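Transferrin (Manduca sexta, PDB 6WB6) binds a single ferric ion per molecule together with a carbonate anion and transports iron as a secreted glycoprotein. Local coordinates at residues I94-L105 against E247-K258. Numbering follows the deposited sequence.
Sequences IVVHKDLPINNL and EEFRYLCVDGSK
Leu252 meets Ile102 and Leu105 at an apolar centre beside the antiparallel pairing of strands 94-97 and 249-252, in the mixed sheet of an N-lobe domain of the transferrin fold; the chain folds back after strand 94-97 to bring both residues against the end of strand 249-252. Leu252 swings its CG away from the backbone N (chi1 177°), and chi2 of 69° turns CD2 tip to tip against Ile102 CD1, while Leu105 runs by with reversed heading, its CD2 a tight 3.4 Å from Leu252 CD2. Ile94 CG2 packs on Leu252 CB, and Val254, which touches the glycan, lies beside Leu105 CD1. On the face of the sheet toward helices 203-213 and 223-229, Val95 CG2 runs alongside Tyr251 and sits 4.0 Å from its CD1. His97 and Phe249 lean out together, ring planes inclined at 39°, with His97 CD2 3.5 Å from Phe249 CE2; Phe249 also packs on Leu211. The strands are joined by Leu252 N to Ile94 O and by a reciprocal pair between Val96 and Arg250; Val96 N reaches Arg250 O at 2.9 Å in an almost straight bond. Lys98 N extends the pairing to Glu248 O. At the polar edge Lys98 CB rests over one face of the Arg250 guanidinium; bonds from NH1 to Glu247 O and Phe249 O, and from NH2 to a water, help position the group. Lys98 NZ forms a long salt bridge with Glu248 OE2, 3.7 Å away. The extended Lys258 side chain reaches the His97-Leu100 type I turn and ties two of its carbonyls: NZ lies 2.6 Å from Lys98 O, above that carbonyl's plane, and 2.9 Å from Leu100 O.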
loop_
_atom_site.group_PDB
_atom_site.type_symbol
_atom_site.label_atom_id
_atom_site.label_comp_id
_atom_site.label_asym_id
_atom_site.label_seq_id
_atom_site.Cartn_x
_atom_site.Cartn_y
_atom_site.Cartn_z
ATOM N N ILE A 94 -7.473 28.954 0.639
ATOM C CA ILE A 94 -6.202 29.574 0.282
ATOM C C ILE A 94 -6.044 30.796 1.185
ATOM O O ILE A 94 -6.926 31.662 1.213
ATOM C CB ILE A 94 -6.178 30.005 -1.190
ATOM C CG1 ILE A 94 -6.636 28.880 -2.132
ATOM C CG2 ILE A 94 -4.767 30.481 -1.559
ATOM C CD1 ILE A 94 -6.816 29.339 -3.544
ATOM N N VAL A 95 -4.943 30.876 1.930
ATOM C CA VAL A 95 -4.749 31.950 2.907
ATOM C C VAL A 95 -3.481 32.722 2.543
ATOM O O VAL A 95 -2.411 32.130 2.367
ATOM C CB VAL A 95 -4.690 31.416 4.350
ATOM C CG1 VAL A 95 -4.491 32.571 5.355
ATOM C CG2 VAL A 95 -5.985 30.583 4.720
ATOM N N VAL A 96 -3.609 34.047 2.451
ATOM C CA VAL A 96 -2.533 34.951 2.065
ATOM C C VAL A 96 -2.445 36.093 3.076
ATOM O O VAL A 96 -3.354 36.315 3.877
ATOM C CB VAL A 96 -2.747 35.523 0.652
ATOM C CG1 VAL A 96 -2.675 34.436 -0.368
ATOM C CG2 VAL A 96 -4.093 36.238 0.570
ATOM N N HIS A 97 -1.325 36.824 3.021
ATOM C CA HIS A 97 -1.200 38.075 3.757
ATOM C C HIS A 97 -2.094 39.106 3.098
ATOM O O HIS A 97 -2.234 39.113 1.877
ATOM C CB HIS A 97 0.249 38.568 3.760
ATOM C CG HIS A 97 1.184 37.698 4.541
ATOM N ND1 HIS A 97 1.851 36.628 3.984
ATOM C CD2 HIS A 97 1.567 37.744 5.839
ATOM C CE1 HIS A 97 2.599 36.048 4.907
ATOM N NE2 HIS A 97 2.441 36.705 6.043
ATOM N N LYS A 98 -2.713 39.973 3.906
ATOM C CA LYS A 98 -3.697 40.914 3.358
ATOM C C LYS A 98 -3.102 41.795 2.265
ATOM O O LYS A 98 -3.801 42.157 1.311
ATOM C CB LYS A 98 -4.275 41.791 4.471
ATOM C CG LYS A 98 -3.327 42.803 5.067
ATOM C CD LYS A 98 -4.119 43.912 5.775
ATOM C CE LYS A 98 -3.227 44.867 6.559
ATOM N NZ LYS A 98 -4.024 45.938 7.226
ATOM N N ASP A 99 -1.828 42.146 2.386
ATOM C CA ASP A 99 -1.143 43.026 1.451
ATOM C C ASP A 99 -0.514 42.298 0.263
ATOM O O ASP A 99 0.100 42.948 -0.586
ATOM C CB ASP A 99 -0.074 43.823 2.202
ATOM C CG ASP A 99 -0.670 44.766 3.231
ATOM O OD1 ASP A 99 -1.700 45.411 2.927
ATOM O OD2 ASP A 99 -0.118 44.853 4.347
ATOM N N LEU A 100 -0.659 40.989 0.153
ATOM C CA LEU A 100 -0.139 40.314 -1.026
ATOM C C LEU A 100 -0.755 40.917 -2.287
ATOM O O LEU A 100 -1.985 40.854 -2.459
ATOM C CB LEU A 100 -0.423 38.821 -0.992
ATOM C CG LEU A 100 -0.031 38.000 -2.240
ATOM C CD1 LEU A 100 1.458 37.719 -2.320
ATOM C CD2 LEU A 100 -0.799 36.667 -2.248
ATOM N N PRO A 101 0.047 41.464 -3.203
ATOM C CA PRO A 101 -0.516 41.967 -4.454
ATOM C C PRO A 101 -0.992 40.811 -5.309
ATOM O O PRO A 101 -0.186 40.088 -5.906
ATOM C CB PRO A 101 0.657 42.720 -5.085
ATOM C CG PRO A 101 1.839 42.018 -4.592
ATOM C CD PRO A 101 1.516 41.460 -3.239
ATOM N N ILE A 102 -2.303 40.606 -5.345
ATOM C CA ILE A 102 -2.867 39.489 -6.085
ATOM C C ILE A 102 -4.318 39.805 -6.382
ATOM O O ILE A 102 -5.039 40.333 -5.535
ATOM C CB ILE A 102 -2.715 38.165 -5.300
ATOM C CG1 ILE A 102 -3.123 36.993 -6.178
ATOM C CG2 ILE A 102 -3.558 38.161 -4.024
ATOM C CD1 ILE A 102 -2.668 35.652 -5.623
ATOM N N ASN A 103 -4.735 39.501 -7.606
ATOM C CA ASN A 103 -6.123 39.696 -7.994
ATOM C C ASN A 103 -6.606 38.578 -8.914
ATOM O O ASN A 103 -7.677 38.708 -9.515
ATOM C CB ASN A 103 -6.310 41.071 -8.663
ATOM C CG ASN A 103 -5.810 42.225 -7.792
ATOM O OD1 ASN A 103 -4.696 42.727 -7.980
ATOM N ND2 ASN A 103 -6.633 42.647 -6.827
ATOM N N ASN A 104 -5.872 37.467 -8.997
ATOM C CA ASN A 104 -6.177 36.357 -9.892
ATOM C C ASN A 104 -5.369 35.145 -9.435
ATOM O O ASN A 104 -4.217 35.292 -9.032
ATOM C CB ASN A 104 -5.831 36.724 -11.345
ATOM C CG ASN A 104 -6.347 35.697 -12.362
ATOM O OD1 ASN A 104 -5.891 34.548 -12.400
ATOM N ND2 ASN A 104 -7.279 36.128 -13.214
ATOM N N LEU A 105 -5.959 33.944 -9.514
ATOM C CA LEU A 105 -5.208 32.786 -9.023
ATOM C C LEU A 105 -4.022 32.440 -9.909
ATOM O O LEU A 105 -3.155 31.678 -9.472
ATOM C CB LEU A 105 -6.093 31.544 -8.872
ATOM C CG LEU A 105 -7.336 31.658 -7.994
ATOM C CD1 LEU A 105 -7.974 30.293 -7.933
ATOM C CD2 LEU A 105 -7.006 32.157 -6.615
ATOM N N GLU A 247 -6.982 40.132 10.807
ATOM C CA GLU A 247 -7.064 41.273 9.902
ATOM C C GLU A 247 -5.843 41.369 9.002
ATOM O O GLU A 247 -5.912 41.979 7.927
ATOM C CB GLU A 247 -7.218 42.563 10.710
ATOM C CG GLU A 247 -8.617 42.757 11.255
ATOM C CD GLU A 247 -8.729 43.936 12.213
ATOM O OE1 GLU A 247 -7.689 44.545 12.547
ATOM O OE2 GLU A 247 -9.866 44.248 12.623
ATOM N N GLU A 248 -4.716 40.820 9.437
ATOM C CA GLU A 248 -3.508 40.809 8.620
ATOM C C GLU A 248 -3.540 39.760 7.516
ATOM O O GLU A 248 -2.636 39.745 6.678
ATOM C CB GLU A 248 -2.281 40.586 9.512
ATOM C CG GLU A 248 -2.036 41.749 10.497
ATOM C CD GLU A 248 -2.143 43.093 9.800
ATOM O OE1 GLU A 248 -1.397 43.291 8.813
ATOM O OE2 GLU A 248 -2.996 43.927 10.199
ATOM N N PHE A 249 -4.563 38.912 7.478
ATOM C CA PHE A 249 -4.629 37.798 6.546
ATOM C C PHE A 249 -5.986 37.784 5.877
ATOM O O PHE A 249 -6.927 38.438 6.322
ATOM C CB PHE A 249 -4.366 36.464 7.254
ATOM C CG PHE A 249 -3.027 36.403 7.880
ATOM C CD1 PHE A 249 -2.822 36.922 9.147
ATOM C CD2 PHE A 249 -1.953 35.898 7.178
ATOM C CE1 PHE A 249 -1.596 36.894 9.721
ATOM C CE2 PHE A 249 -0.708 35.875 7.743
ATOM C CZ PHE A 249 -0.525 36.395 9.023
ATOM N N ARG A 250 -6.062 37.028 4.786
ATOM C CA ARG A 250 -7.263 36.956 3.982
ATOM C C ARG A 250 -7.344 35.588 3.316
ATOM O O ARG A 250 -6.324 34.970 2.994
ATOM C CB ARG A 250 -7.281 38.040 2.894
ATOM C CG ARG A 250 -7.221 39.486 3.404
ATOM C CD ARG A 250 -8.587 40.043 3.788
ATOM N NE ARG A 250 -8.514 41.487 4.014
ATOM C CZ ARG A 250 -8.061 42.061 5.125
ATOM N NH1 ARG A 250 -7.637 41.329 6.136
ATOM N NH2 ARG A 250 -8.037 43.377 5.225
ATOM N N TYR A 251 -8.563 35.120 3.097
ATOM C CA TYR A 251 -8.734 34.047 2.146
ATOM C C TYR A 251 -8.572 34.643 0.761
ATOM O O TYR A 251 -8.980 35.773 0.510
ATOM C CB TYR A 251 -10.104 33.394 2.263
ATOM C CG TYR A 251 -10.445 32.810 3.593
ATOM C CD1 TYR A 251 -9.748 31.738 4.116
ATOM C CD2 TYR A 251 -11.527 33.290 4.300
ATOM C CE1 TYR A 251 -10.092 31.200 5.341
ATOM C CE2 TYR A 251 -11.883 32.764 5.499
ATOM C CZ TYR A 251 -11.171 31.720 6.026
ATOM O OH TYR A 251 -11.559 31.212 7.241
ATOM N N LEU A 252 -7.983 33.881 -0.142
ATOM C CA LEU A 252 -7.981 34.211 -1.553
ATOM C C LEU A 252 -9.051 33.349 -2.219
ATOM O O LEU A 252 -9.025 32.115 -2.099
ATOM C CB LEU A 252 -6.598 33.975 -2.155
ATOM C CG LEU A 252 -6.466 34.211 -3.660
ATOM C CD1 LEU A 252 -6.582 35.687 -4.019
ATOM C CD2 LEU A 252 -5.137 33.647 -4.186
ATOM N N CYS A 253 -10.009 34.003 -2.879
ATOM C CA CYS A 253 -11.141 33.335 -3.508
ATOM C C CYS A 253 -10.853 33.025 -4.978
ATOM O O CYS A 253 -9.978 33.630 -5.604
ATOM C CB CYS A 253 -12.394 34.198 -3.373
ATOM S SG CYS A 253 -12.672 34.830 -1.688
ATOM N N VAL A 254 -11.579 32.038 -5.526
ATOM C CA VAL A 254 -11.383 31.712 -6.945
ATOM C C VAL A 254 -11.588 32.956 -7.805
ATOM O O VAL A 254 -10.944 33.115 -8.845
ATOM C CB VAL A 254 -12.307 30.560 -7.399
ATOM C CG1 VAL A 254 -12.048 30.205 -8.897
ATOM C CG2 VAL A 254 -12.100 29.343 -6.543
ATOM N N ASP A 255 -12.501 33.836 -7.401
ATOM C CA ASP A 255 -12.653 35.196 -7.921
ATOM C C ASP A 255 -11.329 35.876 -8.276
ATOM O O ASP A 255 -11.257 36.712 -9.187
ATOM C CB ASP A 255 -13.379 36.028 -6.845
ATOM C CG ASP A 255 -14.527 36.821 -7.386
ATOM O OD1 ASP A 255 -14.534 37.128 -8.594
ATOM O OD2 ASP A 255 -15.426 37.151 -6.588
ATOM N N GLY A 256 -10.271 35.529 -7.555
ATOM C CA GLY A 256 -9.112 36.366 -7.446
ATOM C C GLY A 256 -9.237 37.421 -6.374
ATOM O O GLY A 256 -8.260 38.128 -6.113
ATOM N N SER A 257 -10.413 37.558 -5.761
ATOM C CA SER A 257 -10.660 38.533 -4.714
ATOM C C SER A 257 -10.176 38.000 -3.371
ATOM O O SER A 257 -9.842 36.829 -3.222
ATOM C CB SER A 257 -12.149 38.881 -4.632
ATOM O OG SER A 257 -12.951 37.756 -4.307
ATOM N N LYS A 258 -10.110 38.892 -2.398
ATOM C CA LYS A 258 -9.825 38.538 -1.020
ATOM C C LYS A 258 -11.109 38.651 -0.215
ATOM O O LYS A 258 -12.009 39.422 -0.557
ATOM C CB LYS A 258 -8.733 39.437 -0.437
ATOM C CG LYS A 258 -7.415 39.287 -1.177
ATOM C CD LYS A 258 -6.356 40.164 -0.589
ATOM C CE LYS A 258 -5.317 40.464 -1.593
ATOM N NZ LYS A 258 -4.414 41.584 -1.155
HETATM O O HOH W 1 -9.872 30.375 -0.160
HETATM O O HOH W 2 -7.141 44.775 7.430
HETATM O O HOH W 3 -5.815 42.947 -3.611
HETATM O O HOH W 4 -9.032 34.085 -10.209
#